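Local coordinates for protein apical membrane antigen 1 (Neospora caninum, PDB 4APL) that probably acts at the moving junction during host-cell invasion, as an apicomplexan surface antigen of the AMA1 family, at residues H68-R72 against S184-D188. Numbering follows the deposited sequence.
Sequences HQPNR and STNDD
Residues 68-72 form an irregular loop continuing from strand 64-68, extended at Q69 and P70 (phi/psi -63/161 and -77/144) and then kinked at N71. The nearest CA pairs across the segments are H68-T185 at 4.9 Å and P70-N186 at 4.1 Å. N71 (-77/76) centres an inverse gamma turn, closed by R72 N to P70 O at 2.8 Å. In the other segment, T185-D188 forms a beta-turn close to type III′, with N186 (55/41) and D187 (57/38) both left-handed; T185 N donates to D188 O at 3.3 Å, and the return bond, D188 N to T185 O, is weak.

Two hydrogen bonds join the segments. N186 N donates to H68 O (3.0 Å, 157°), tying the turn to the H68 carbonyl, while N186 ND2 reaches N71 OD1 (3.2 Å, 137°), so one asparagine binds through both backbone and side chain. R72, with chi1 p and chi2 t, extends its guanidinium edge to D187 as a salt bridge; the modelled 2.4 Å between R72 NH2 and D187 OD2 is too short, leaving the exact placement uncertain.

Apolar contact is slight: P70 CG packs on D187 CB at 3.9 Å, and H68 CB on T185 CB at 3.8 Å. Q69 turns away, its OE1 bonded to N77 N.

The contact joins two irregular loops of the PAN-related region characteristic of AMA1. One leads from strand 64-68 to helix 86-90, P70 touching Y75; the other links strands 166-169 and 196-200. C183 and C196 form a disulfide, and the backbones of H68 and S184 are both hydrogen-bonded to C196, S184 also pairing with W194.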
ATOM      1  N   HIS A  68     -14.127 -15.680  -0.958  1.00 30.01           N
ATOM      2  CA  HIS A  68     -14.256 -17.119  -0.749  1.00 31.06           C
ATOM      3  C   HIS A  68     -15.674 -17.542  -0.851  1.00 30.89           C
ATOM      4  O   HIS A  68     -16.210 -18.237   0.024  1.00 30.48           O
ATOM      5  CB  HIS A  68     -13.637 -17.544   0.571  1.00 31.31           C
ATOM      6  CG  HIS A  68     -12.180 -17.204   0.671  1.00 32.69           C
ATOM      7  ND1 HIS A  68     -11.287 -17.589  -0.258  1.00 33.55           N
ATOM      8  CD2 HIS A  68     -11.483 -16.418   1.583  1.00 33.82           C
ATOM      9  CE1 HIS A  68     -10.069 -17.109   0.061  1.00 33.04           C
ATOM     10  NE2 HIS A  68     -10.189 -16.393   1.188  1.00 34.13           N
ATOM     11  N   GLN A  69     -16.292 -17.091  -1.938  1.00 30.82           N
ATOM     12  CA  GLN A  69     -17.546 -17.641  -2.424  1.00 32.28           C
ATOM     13  C   GLN A  69     -17.357 -19.103  -2.820  1.00 32.95           C
ATOM     14  O   GLN A  69     -16.227 -19.554  -3.025  1.00 35.55           O
ATOM     15  CB  GLN A  69     -18.036 -16.829  -3.623  1.00 31.75           C
ATOM     16  CG  GLN A  69     -18.576 -15.449  -3.268  1.00 30.91           C
ATOM     17  CD  GLN A  69     -18.884 -14.617  -4.496  1.00 31.76           C
ATOM     18  OE1 GLN A  69     -18.162 -14.659  -5.498  1.00 30.89           O
ATOM     19  NE2 GLN A  69     -19.974 -13.863  -4.433  1.00 33.54           N
ATOM     20  N   PRO A  70     -18.459 -19.862  -2.904  1.00 31.77           N
ATOM     21  CA  PRO A  70     -18.322 -21.261  -3.286  1.00 32.54           C
ATOM     22  C   PRO A  70     -18.084 -21.390  -4.785  1.00 35.01           C
ATOM     23  O   PRO A  70     -18.629 -20.608  -5.565  1.00 38.47           O
ATOM     24  CB  PRO A  70     -19.673 -21.875  -2.902  1.00 31.27           C
ATOM     25  CG  PRO A  70     -20.530 -20.755  -2.399  1.00 30.98           C
ATOM     26  CD  PRO A  70     -19.861 -19.462  -2.729  1.00 30.48           C
ATOM     27  N   ASN A  71     -17.272 -22.362  -5.187  1.00 36.14           N
ATOM     28  CA  ASN A  71     -16.921 -22.513  -6.599  1.00 35.79           C
ATOM     29  C   ASN A  71     -18.017 -23.151  -7.445  1.00 36.18           C
ATOM     30  O   ASN A  71     -17.909 -24.318  -7.825  1.00 37.99           O
ATOM     31  CB  ASN A  71     -15.636 -23.316  -6.744  1.00 35.16           C
ATOM     32  CG  ASN A  71     -14.502 -22.730  -5.947  1.00 34.77           C
ATOM     33  OD1 ASN A  71     -14.720 -21.973  -5.003  1.00 35.57           O
ATOM     34  ND2 ASN A  71     -13.280 -23.084  -6.315  1.00 34.95           N
ATOM     35  N   ARG A  72     -19.050 -22.371  -7.759  1.00 34.71           N
ATOM     36  CA  ARG A  72     -20.185 -22.843  -8.561  1.00 34.81           C
ATOM     37  C   ARG A  72     -21.011 -21.635  -8.968  1.00 33.78           C
ATOM     38  O   ARG A  72     -20.962 -20.607  -8.296  1.00 36.81           O
ATOM     39  CB  ARG A  72     -21.065 -23.808  -7.746  1.00 34.54           C
ATOM     40  CG  ARG A  72     -21.792 -23.146  -6.585  1.00 33.85           C
ATOM     41  CD  ARG A  72     -22.926 -24.000  -6.062  1.00 33.16           C
ATOM     42  NE  ARG A  72     -22.830 -24.134  -4.612  1.00 33.88           N
ATOM     43  CZ  ARG A  72     -23.500 -23.380  -3.748  1.00 34.96           C
ATOM     44  NH1 ARG A  72     -24.342 -22.454  -4.185  1.00 34.83           N
ATOM     45  NH2 ARG A  72     -23.341 -23.559  -2.446  1.00 35.28           N
ATOM     46  N   SER A 184     -18.857 -17.857   5.752  1.00 41.02           N
ATOM     47  CA  SER A 184     -18.509 -19.099   5.076  1.00 42.93           C
ATOM     48  C   SER A 184     -17.313 -18.893   4.157  1.00 40.76           C
ATOM     49  O   SER A 184     -17.227 -17.902   3.429  1.00 39.61           O
ATOM     50  CB  SER A 184     -19.698 -19.621   4.257  1.00 44.14           C
ATOM     51  OG  SER A 184     -19.705 -19.076   2.942  1.00 45.28           O
ATOM     52  N   THR A 185     -16.403 -19.849   4.173  1.00 39.75           N
ATOM     53  CA  THR A 185     -15.422 -19.941   3.113  1.00 43.17           C
ATOM     54  C   THR A 185     -15.611 -21.242   2.318  1.00 45.52           C
ATOM     55  O   THR A 185     -15.556 -22.343   2.882  1.00 47.18           O
ATOM     56  CB  THR A 185     -13.991 -19.760   3.663  1.00 42.73           C
ATOM     57  OG1 THR A 185     -13.080 -20.583   2.932  1.00 40.59           O
ATOM     58  CG2 THR A 185     -13.929 -20.105   5.153  1.00 43.97           C
ATOM     59  N   ASN A 186     -15.894 -21.092   1.021  1.00 44.85           N
ATOM     60  CA  ASN A 186     -16.407 -22.175   0.169  1.00 44.47           C
ATOM     61  C   ASN A 186     -17.668 -22.882   0.652  1.00 46.19           C
ATOM     62  O   ASN A 186     -17.795 -24.105   0.526  1.00 44.10           O
ATOM     63  CB  ASN A 186     -15.329 -23.201  -0.139  1.00 45.82           C
ATOM     64  CG  ASN A 186     -14.919 -23.173  -1.587  1.00 51.23           C
ATOM     65  OD1 ASN A 186     -15.527 -23.838  -2.434  1.00 48.11           O
ATOM     66  ND2 ASN A 186     -13.932 -22.340  -1.898  1.00 55.21           N
ATOM     67  N   ASP A 187     -18.611 -22.105   1.172  1.00 45.90           N
ATOM     68  CA  ASP A 187     -19.845 -22.641   1.729  1.00 46.75           C
ATOM     69  C   ASP A 187     -19.606 -23.656   2.853  1.00 48.00           C
ATOM     70  O   ASP A 187     -20.328 -24.650   2.987  1.00 48.10           O
ATOM     71  CB  ASP A 187     -20.730 -23.225   0.631  1.00 47.14           C
ATOM     72  CG  ASP A 187     -22.173 -22.805   0.777  1.00 51.72           C
ATOM     73  OD1 ASP A 187     -22.504 -22.168   1.803  1.00 52.48           O
ATOM     74  OD2 ASP A 187     -22.974 -23.098  -0.134  1.00 54.21           O
ATOM     75  N   ASP A 188     -18.596 -23.370   3.671  1.00 46.73           N
ATOM     76  CA  ASP A 188     -18.322 -24.117   4.886  1.00 46.44           C
ATOM     77  C   ASP A 188     -18.091 -23.104   6.001  1.00 48.90           C
ATOM     78  O   ASP A 188     -17.031 -22.472   6.041  1.00 48.95           O
ATOM     79  CB  ASP A 188     -17.067 -24.974   4.684  1.00 49.04           C
ATOM     80  CG  ASP A 188     -16.598 -25.664   5.963  1.00 49.62           C
ATOM     81  OD1 ASP A 188     -17.276 -25.575   7.013  1.00 49.39           O
ATOM     82  OD2 ASP A 188     -15.525 -26.301   5.908  1.00 51.17           O
TER